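Local atomic coordinates of viral structural protein 4 (Bombyx mori cytoplasmic polyhedrosis virus, PDB entry 6TZ0), a protein that binds GTP and probably acts as a P-loop NTPase partner of the viral RNA-dependent RNA polymerase during transcription. Residues Y352-G356 against L530-Y535; K359-L363 against I486-H490; S432-E438 against G524-F529. One frame throughout, in Å; residues are numbered along the deposited sequence.

Interaction 1: Y352-G356 against L530-Y535; sequences YAEKG and LRDTYY
Glu354 and Lys355 belong to the P-loop (Walker A) that follows strand 347-353, and both meet helix 524-537, though differently. Lys355 leaves its backbone with CG anti to N (chi1 -173°) and stays extended until a bend at chi4. Its aliphatic part therefore slants across two helix residues: CE lies 3.8 Å from Leu530 CB, and CD lies 3.8 Å from Tyr534 CD2. The contact is made by the methylenes CD and CE. Lys355 is also a residue seen to bind GTP in this protein.

Glu354 instead runs alongside Tyr535, pointing the same way, with OE2 3.2 Å from Tyr535 CD1 and the carboxylate nearly perpendicular to the ring. Its OE1 reaches the edge of the Arg531 guanidinium, again with the planes close to perpendicular (89°); the salt bridge from Arg531 NH2 to Glu354 OE1 is weak at 3.5 Å. Thr513 OG1 is the stronger partner of OE1 and also bonds Arg531 NE, tying the pair together from outside. Arg368 of the polymerase chain makes a cation-pi contact with Tyr535. The other end of the guanidinium is fixed within the helix, where Arg531 NH1 donates to Asp532 OD1 at 2.8 Å, only 5° out of the guanidinium plane.

Interaction 2: K359-L363 against I486-H490; sequences KTSFL and IVEGH
Glu488 turns CG away from its own carbonyl carbon (chi1 -59°) and extends from there, which delivers its carboxylate to the first turn of helix 359-374. Lys359 answers with chi1 70°, which sets CG between backbone N and carbonyl carbon and brings it 3.7 Å from Glu488 OE1; a bend at chi2 then directs the chain from CD to NZ toward His490. Thr360 approaches at about a right angle, its methyl CG2 3.3 Å from Glu488 OE1. Leu363 comes from the opposite direction to Glu488, with CD1 3.4 Å from Glu488 OE2. The carboxylate thus meets carbon from all three helix residues, while the polar partner of OE2 is His380 NE2 on strand 378-381. Lys359 NZ stays 5.1 Å from Glu488 OE1, too far for a salt bridge, and stands 4.3 Å from His490 NE2. Lys359 and Thr360 are GTP-binding residues of this protein and form the GKT end of its Walker A motif; an acidic residue on the adjacent strand is consistent with a Walker B position for Glu488. Leu363 CD2 adds an apolar contact with Ile486 CG2. Helix 359-374 packs on the parallel sheet, its first turn running antiparallel (167°) to strand 486-489 at 10.6 Å between axes. That strand lies between 378-381, through Ile486 and Gly379, and 347-353, through Val487 and both Leu349 and Val351.

Interaction 3: S432-E438 against G524-F529; sequences SEVAQYE and GVVQLF
Ser432 and Val525 open this contact through backbone and methyl: Ser432 O is 3.5 Å from Val525 CG2. On the same residue, Ser432 N donates to Gln436 OE1 at 2.8 Å, approaching from above the plane of the amide carbonyl, which ties the approach loop to the helix it precedes. Glu433 holds the N-cap position and presents its carbonyl group to the two methyls of Val525. Val434 continues with its side chain sliding past that of Val525 in the opposite direction, CG2 to CG2 at 3.7 Å, while its CG1 reaches Leu528.

One turn on, Tyr437 has CG anti to the backbone N (chi1 174°), and its ring extends toward helix 524-537. Leu528 CD2 sits at the ring's edge, 3.7 Å from Tyr437 CD2. On the other side of the ring, Tyr437 CE1 comes to 3.7 Å from Phe529 CD1, at the edge of the phenylalanine ring and near its plane. The ring planes stand 87° apart with centroids 6.0 Å apart. The phenol oxygen bonds to Asp532 OD2 further along the same helix, anchoring the ring's polar end. Glu438, bent at chi2, brings OE2 to 3.3 Å from Leu528 CD2; its ion pair with Arg518 is long and weak.

This is helix-to-helix packing, mostly apolar, with the short axes 9.8 Å apart at 29°. Around it, helix 442-457 touches Tyr437 and Phe529, helix 513-518 touches Leu528, and helix 417-427 touches Ser432 and Val526.

In the fold
Interactions 1 and 3 share helix 524-537, with centres about 14 Å apart, whereas interactions 1 and 2, about 12 Å apart, join through neighbouring strands 347-353 and 484-489 of the parallel sheet. Its strand order, 2-3-1-4-5, resembles that of P-loop kinases. The stacked rings of Tyr534 and His490 tie helix 524-537 to the loop that leaves strand 484-489. Along the chain, the first segments of interactions 1, 2 and 3 come in that order, while the second segments follow as 486-490, 524-529 and 530-535. Interactions 2 and 3 do not touch: their nearest atoms are about 8 Å apart and their centres about 24 Å. Helix 524-537 thus connects the GTP-binding P-loop with the outlying helix 434-438.

Interaction 1: Y352-G356 against L530-Y535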
loop_
_atom_site.group_PDB
_atom_site.type_symbol
_atom_site.label_atom_id
_atom_site.label_comp_id
_atom_site.label_asym_id
_atom_site.label_seq_id
_atom_site.Cartn_x
_atom_site.Cartn_y
_atom_site.Cartn_z
ATOM N N TYR B 352 -6.753 29.077 -7.168
ATOM C CA TYR B 352 -6.056 29.870 -6.169
ATOM C C TYR B 352 -5.242 30.968 -6.835
ATOM O O TYR B 352 -4.695 30.787 -7.923
ATOM C CB TYR B 352 -5.121 29.016 -5.321
ATOM C CG TYR B 352 -5.821 28.023 -4.446
ATOM C CD1 TYR B 352 -6.517 28.437 -3.332
ATOM C CD2 TYR B 352 -5.738 26.665 -4.704
ATOM C CE1 TYR B 352 -7.152 27.541 -2.524
ATOM C CE2 TYR B 352 -6.357 25.757 -3.890
ATOM C CZ TYR B 352 -7.066 26.204 -2.801
ATOM O OH TYR B 352 -7.694 25.312 -1.975
ATOM N N ALA B 353 -5.158 32.105 -6.158
ATOM C CA ALA B 353 -4.398 33.237 -6.660
ATOM C C ALA B 353 -4.003 34.114 -5.487
ATOM O O ALA B 353 -4.621 34.068 -4.422
ATOM C CB ALA B 353 -5.198 34.045 -7.680
ATOM N N GLU B 354 -2.962 34.913 -5.696
ATOM C CA GLU B 354 -2.593 35.893 -4.692
ATOM C C GLU B 354 -3.600 37.032 -4.670
ATOM O O GLU B 354 -4.200 37.389 -5.684
ATOM C CB GLU B 354 -1.190 36.444 -4.938
ATOM C CG GLU B 354 -0.064 35.478 -4.625
ATOM C CD GLU B 354 1.304 36.104 -4.800
ATOM O OE1 GLU B 354 1.375 37.256 -5.269
ATOM O OE2 GLU B 354 2.311 35.451 -4.468
ATOM N N LYS B 355 -3.781 37.590 -3.487
ATOM C CA LYS B 355 -4.732 38.663 -3.249
ATOM C C LYS B 355 -4.197 39.934 -3.890
ATOM O O LYS B 355 -3.300 40.584 -3.354
ATOM C CB LYS B 355 -4.935 38.824 -1.750
ATOM C CG LYS B 355 -6.014 39.777 -1.359
ATOM C CD LYS B 355 -6.236 39.735 0.124
ATOM C CE LYS B 355 -7.265 40.750 0.515
ATOM N NZ LYS B 355 -8.568 40.434 -0.122
ATOM N N GLY B 356 -4.732 40.282 -5.055
ATOM C CA GLY B 356 -4.264 41.448 -5.773
ATOM C C GLY B 356 -3.963 41.161 -7.225
ATOM O O GLY B 356 -3.482 42.033 -7.950
ATOM N N LEU B 530 -3.462 41.258 4.636
ATOM C CA LEU B 530 -4.084 40.005 4.231
ATOM C C LEU B 530 -3.382 39.379 3.040
ATOM O O LEU B 530 -3.319 38.149 2.959
ATOM C CB LEU B 530 -5.558 40.218 3.916
ATOM C CG LEU B 530 -6.404 40.463 5.153
ATOM C CD1 LEU B 530 -7.834 40.759 4.780
ATOM C CD2 LEU B 530 -6.322 39.256 6.047
ATOM N N ARG B 531 -2.854 40.197 2.120
ATOM C CA ARG B 531 -2.027 39.676 1.035
ATOM C C ARG B 531 -0.821 38.928 1.581
ATOM O O ARG B 531 -0.504 37.828 1.118
ATOM C CB ARG B 531 -1.587 40.814 0.103
ATOM C CG ARG B 531 -0.785 40.365 -1.131
ATOM C CD ARG B 531 0.728 40.487 -0.949
ATOM N NE ARG B 531 1.469 39.827 -2.013
ATOM C CZ ARG B 531 2.734 39.441 -1.899
ATOM N NH1 ARG B 531 3.382 39.630 -0.760
ATOM N NH2 ARG B 531 3.340 38.839 -2.909
ATOM N N ASP B 532 -0.132 39.512 2.564
ATOM C CA ASP B 532 1.075 38.869 3.074
ATOM C C ASP B 532 0.754 37.627 3.901
ATOM O O ASP B 532 1.485 36.630 3.835
ATOM C CB ASP B 532 1.895 39.867 3.877
ATOM C CG ASP B 532 2.619 40.859 3.003
ATOM O OD1 ASP B 532 2.982 40.502 1.869
ATOM O OD2 ASP B 532 2.834 41.995 3.459
ATOM N N THR B 533 -0.358 37.649 4.645
ATOM C CA THR B 533 -0.798 36.463 5.383
ATOM C C THR B 533 -1.161 35.320 4.438
ATOM O O THR B 533 -0.733 34.169 4.631
ATOM C CB THR B 533 -1.996 36.824 6.258
ATOM O OG1 THR B 533 -1.643 37.891 7.135
ATOM C CG2 THR B 533 -2.442 35.632 7.084
ATOM N N TYR B 534 -1.940 35.623 3.396
ATOM C CA TYR B 534 -2.347 34.596 2.448
ATOM C C TYR B 534 -1.170 34.088 1.634
ATOM O O TYR B 534 -1.136 32.904 1.291
ATOM C CB TYR B 534 -3.429 35.140 1.521
ATOM C CG TYR B 534 -4.743 35.436 2.192
ATOM C CD1 TYR B 534 -5.099 34.824 3.382
ATOM C CD2 TYR B 534 -5.616 36.363 1.645
ATOM C CE1 TYR B 534 -6.296 35.109 3.991
ATOM C CE2 TYR B 534 -6.808 36.658 2.248
ATOM C CZ TYR B 534 -7.145 36.029 3.420
ATOM O OH TYR B 534 -8.341 36.321 4.021
ATOM N N TYR B 535 -0.199 34.958 1.330
ATOM C CA TYR B 535 1.037 34.515 0.695
ATOM C C TYR B 535 1.805 33.560 1.593
ATOM O O TYR B 535 2.348 32.556 1.120
ATOM C CB TYR B 535 1.908 35.718 0.339
ATOM C CG TYR B 535 3.263 35.324 -0.194
ATOM C CD1 TYR B 535 3.400 34.816 -1.473
ATOM C CD2 TYR B 535 4.404 35.451 0.589
ATOM C CE1 TYR B 535 4.628 34.445 -1.959
ATOM C CE2 TYR B 535 5.633 35.078 0.112
ATOM C CZ TYR B 535 5.740 34.574 -1.162
ATOM O OH TYR B 535 6.970 34.204 -1.649
#

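Interaction 2: K359-L363 against I486-H490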
loop_
_atom_site.group_PDB
_atom_site.type_symbol
_atom_site.label_atom_id
_atom_site.label_comp_id
_atom_site.label_asym_id
_atom_site.label_seq_id
_atom_site.Cartn_x
_atom_site.Cartn_y
_atom_site.Cartn_z
ATOM N N LYS B 359 -8.071 38.435 -10.329
ATOM C CA LYS B 359 -8.518 37.126 -10.776
ATOM C C LYS B 359 -10.021 37.036 -10.997
ATOM O O LYS B 359 -10.462 36.193 -11.788
ATOM C CB LYS B 359 -8.068 36.034 -9.793
ATOM C CG LYS B 359 -8.740 35.983 -8.422
ATOM C CD LYS B 359 -8.099 36.920 -7.408
ATOM C CE LYS B 359 -8.541 36.595 -5.996
ATOM N NZ LYS B 359 -8.012 37.580 -5.020
ATOM N N THR B 360 -10.816 37.890 -10.348
ATOM C CA THR B 360 -12.254 37.872 -10.590
ATOM C C THR B 360 -12.584 38.415 -11.971
ATOM O O THR B 360 -13.485 37.900 -12.646
ATOM C CB THR B 360 -12.985 38.678 -9.521
ATOM O OG1 THR B 360 -12.545 40.038 -9.569
ATOM C CG2 THR B 360 -12.710 38.113 -8.151
ATOM N N SER B 361 -11.843 39.433 -12.411
ATOM C CA SER B 361 -12.072 40.028 -13.721
ATOM C C SER B 361 -11.762 39.048 -14.847
ATOM O O SER B 361 -12.433 39.055 -15.884
ATOM C CB SER B 361 -11.229 41.292 -13.867
ATOM O OG SER B 361 -11.392 41.862 -15.150
ATOM N N PHE B 362 -10.757 38.195 -14.666
ATOM C CA PHE B 362 -10.523 37.169 -15.673
ATOM C C PHE B 362 -11.524 36.030 -15.564
ATOM O O PHE B 362 -12.035 35.563 -16.586
ATOM C CB PHE B 362 -9.105 36.612 -15.587
ATOM C CG PHE B 362 -8.882 35.434 -16.490
ATOM C CD1 PHE B 362 -8.835 35.595 -17.857
ATOM C CD2 PHE B 362 -8.740 34.161 -15.968
ATOM C CE1 PHE B 362 -8.655 34.514 -18.684
ATOM C CE2 PHE B 362 -8.558 33.079 -16.793
ATOM C CZ PHE B 362 -8.515 33.257 -18.150
ATOM N N LEU B 363 -11.796 35.553 -14.348
ATOM C CA LEU B 363 -12.616 34.356 -14.216
ATOM C C LEU B 363 -14.088 34.604 -14.527
ATOM O O LEU B 363 -14.790 33.649 -14.873
ATOM C CB LEU B 363 -12.440 33.756 -12.826
ATOM C CG LEU B 363 -11.097 33.056 -12.629
ATOM C CD1 LEU B 363 -10.872 32.681 -11.189
ATOM C CD2 LEU B 363 -11.050 31.821 -13.495
ATOM N N ILE B 486 -17.199 27.575 -10.443
ATOM C CA ILE B 486 -15.819 28.033 -10.406
ATOM C C ILE B 486 -15.656 28.803 -9.108
ATOM O O ILE B 486 -16.253 29.872 -8.935
ATOM C CB ILE B 486 -15.458 28.904 -11.613
ATOM C CG1 ILE B 486 -15.499 28.071 -12.889
ATOM C CG2 ILE B 486 -14.084 29.510 -11.434
ATOM C CD1 ILE B 486 -15.417 28.892 -14.125
ATOM N N VAL B 487 -14.865 28.259 -8.192
ATOM C CA VAL B 487 -14.718 28.801 -6.848
ATOM C C VAL B 487 -13.286 29.285 -6.681
ATOM O O VAL B 487 -12.342 28.581 -7.056
ATOM C CB VAL B 487 -15.076 27.744 -5.787
ATOM C CG1 VAL B 487 -14.916 28.302 -4.395
ATOM C CG2 VAL B 487 -16.489 27.242 -6.001
ATOM N N GLU B 488 -13.124 30.484 -6.142
ATOM C CA GLU B 488 -11.816 31.056 -5.879
ATOM C C GLU B 488 -11.446 30.867 -4.412
ATOM O O GLU B 488 -12.304 30.803 -3.533
ATOM C CB GLU B 488 -11.812 32.539 -6.227
ATOM C CG GLU B 488 -12.160 32.848 -7.654
ATOM C CD GLU B 488 -12.235 34.336 -7.899
ATOM O OE1 GLU B 488 -12.064 35.105 -6.933
ATOM O OE2 GLU B 488 -12.484 34.739 -9.050
ATOM N N GLY B 489 -10.141 30.777 -4.154
ATOM C CA GLY B 489 -9.652 30.607 -2.804
ATOM C C GLY B 489 -8.426 31.463 -2.561
ATOM O O GLY B 489 -7.827 31.996 -3.492
ATOM N N HIS B 490 -8.065 31.596 -1.287
ATOM C CA HIS B 490 -6.891 32.378 -0.934
ATOM C C HIS B 490 -5.676 31.558 -0.540
ATOM O O HIS B 490 -4.559 32.049 -0.701
ATOM C CB HIS B 490 -7.186 33.350 0.211
ATOM C CG HIS B 490 -8.015 34.528 -0.184
ATOM N ND1 HIS B 490 -9.330 34.677 0.196
ATOM C CD2 HIS B 490 -7.725 35.596 -0.961
ATOM C CE1 HIS B 490 -9.797 35.815 -0.287
ATOM N NE2 HIS B 490 -8.849 36.381 -1.007
#

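Interaction 3: S432-E438 against G524-F529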
loop_
_atom_site.group_PDB
_atom_site.type_symbol
_atom_site.label_atom_id
_atom_site.label_comp_id
_atom_site.label_asym_id
_atom_site.label_seq_id
_atom_site.Cartn_x
_atom_site.Cartn_y
_atom_site.Cartn_z
ATOM N N SER B 432 -1.998 51.762 11.669
ATOM C CA SER B 432 -3.067 52.420 10.934
ATOM C C SER B 432 -2.700 52.767 9.505
ATOM O O SER B 432 -3.605 53.043 8.709
ATOM C CB SER B 432 -3.496 53.706 11.652
ATOM O OG SER B 432 -4.004 53.427 12.943
ATOM N N GLU B 433 -1.419 52.766 9.152
ATOM C CA GLU B 433 -0.950 53.294 7.884
ATOM C C GLU B 433 -0.074 52.270 7.185
ATOM O O GLU B 433 0.443 51.336 7.801
ATOM C CB GLU B 433 -0.161 54.593 8.079
ATOM C CG GLU B 433 -0.990 55.734 8.615
ATOM C CD GLU B 433 -2.031 56.196 7.627
ATOM O OE1 GLU B 433 -1.751 56.164 6.410
ATOM O OE2 GLU B 433 -3.136 56.578 8.065
ATOM N N VAL B 434 0.079 52.460 5.876
ATOM C CA VAL B 434 0.963 51.607 5.093
ATOM C C VAL B 434 2.417 51.898 5.445
ATOM O O VAL B 434 3.255 50.989 5.493
ATOM C CB VAL B 434 0.681 51.802 3.591
ATOM C CG1 VAL B 434 1.570 50.925 2.736
ATOM C CG2 VAL B 434 -0.766 51.517 3.286
ATOM N N ALA B 435 2.730 53.166 5.723
ATOM C CA ALA B 435 4.083 53.536 6.123
ATOM C C ALA B 435 4.440 52.971 7.489
ATOM O O ALA B 435 5.611 52.688 7.750
ATOM C CB ALA B 435 4.229 55.055 6.127
ATOM N N GLN B 436 3.450 52.793 8.364
ATOM C CA GLN B 436 3.705 52.150 9.647
ATOM C C GLN B 436 3.936 50.658 9.471
ATOM O O GLN B 436 4.793 50.073 10.142
ATOM C CB GLN B 436 2.532 52.384 10.593
ATOM C CG GLN B 436 2.283 53.830 10.934
ATOM C CD GLN B 436 1.102 54.002 11.856
ATOM O OE1 GLN B 436 0.447 53.032 12.227
ATOM N NE2 GLN B 436 0.811 55.242 12.219
ATOM N N TYR B 437 3.177 50.027 8.573
ATOM C CA TYR B 437 3.251 48.580 8.415
ATOM C C TYR B 437 4.517 48.159 7.687
ATOM O O TYR B 437 5.147 47.163 8.057
ATOM C CB TYR B 437 2.013 48.076 7.677
ATOM C CG TYR B 437 2.059 46.609 7.329
ATOM C CD1 TYR B 437 1.926 45.636 8.305
ATOM C CD2 TYR B 437 2.221 46.202 6.014
ATOM C CE1 TYR B 437 1.969 44.298 7.983
ATOM C CE2 TYR B 437 2.261 44.871 5.684
ATOM C CZ TYR B 437 2.134 43.925 6.670
ATOM O OH TYR B 437 2.178 42.594 6.338
ATOM N N GLU B 438 4.905 48.903 6.649
ATOM C CA GLU B 438 6.126 48.610 5.904
ATOM C C GLU B 438 7.388 48.804 6.734
ATOM O O GLU B 438 8.429 48.233 6.399
ATOM C CB GLU B 438 6.200 49.494 4.661
ATOM C CG GLU B 438 5.250 49.129 3.541
ATOM C CD GLU B 438 5.692 47.892 2.792
ATOM O OE1 GLU B 438 6.913 47.645 2.730
ATOM O OE2 GLU B 438 4.833 47.177 2.240
ATOM N N GLY B 524 -6.231 50.063 2.711
ATOM C CA GLY B 524 -5.145 49.396 2.014
ATOM C C GLY B 524 -4.148 48.717 2.926
ATOM O O GLY B 524 -3.422 47.824 2.477
ATOM N N VAL B 525 -4.102 49.117 4.198
ATOM C CA VAL B 525 -3.215 48.471 5.158
ATOM C C VAL B 525 -3.699 47.060 5.444
ATOM O O VAL B 525 -2.911 46.108 5.489
ATOM C CB VAL B 525 -3.150 49.292 6.454
ATOM C CG1 VAL B 525 -2.030 48.794 7.344
ATOM C CG2 VAL B 525 -3.049 50.751 6.141
ATOM N N VAL B 526 -5.009 46.918 5.646
ATOM C CA VAL B 526 -5.624 45.620 5.880
ATOM C C VAL B 526 -5.474 44.740 4.651
ATOM O O VAL B 526 -5.235 43.534 4.757
ATOM C CB VAL B 526 -7.099 45.824 6.261
ATOM C CG1 VAL B 526 -7.774 44.502 6.583
ATOM C CG2 VAL B 526 -7.211 46.798 7.410
ATOM N N GLN B 527 -5.563 45.345 3.468
ATOM C CA GLN B 527 -5.423 44.607 2.220
ATOM C C GLN B 527 -4.006 44.085 2.034
ATOM O O GLN B 527 -3.812 42.928 1.645
ATOM C CB GLN B 527 -5.828 45.505 1.057
ATOM C CG GLN B 527 -7.290 45.858 1.049
ATOM C CD GLN B 527 -8.158 44.668 0.754
ATOM O OE1 GLN B 527 -7.856 43.877 -0.131
ATOM N NE2 GLN B 527 -9.236 44.520 1.509
ATOM N N LEU B 528 -3.004 44.914 2.336
ATOM C CA LEU B 528 -1.616 44.470 2.241
ATOM C C LEU B 528 -1.291 43.423 3.302
ATOM O O LEU B 528 -0.554 42.462 3.033
ATOM C CB LEU B 528 -0.689 45.671 2.360
ATOM C CG LEU B 528 0.802 45.413 2.182
ATOM C CD1 LEU B 528 1.082 44.867 0.801
ATOM C CD2 LEU B 528 1.549 46.694 2.400
ATOM N N PHE B 529 -1.861 43.578 4.501
ATOM C CA PHE B 529 -1.657 42.609 5.572
ATOM C C PHE B 529 -2.264 41.256 5.223
ATOM O O PHE B 529 -1.639 40.210 5.448
ATOM C CB PHE B 529 -2.249 43.165 6.867
ATOM C CG PHE B 529 -2.090 42.262 8.048
ATOM C CD1 PHE B 529 -0.846 42.054 8.608
ATOM C CD2 PHE B 529 -3.190 41.650 8.621
ATOM C CE1 PHE B 529 -0.696 41.228 9.696
ATOM C CE2 PHE B 529 -3.044 40.824 9.713
ATOM C CZ PHE B 529 -1.797 40.615 10.249
#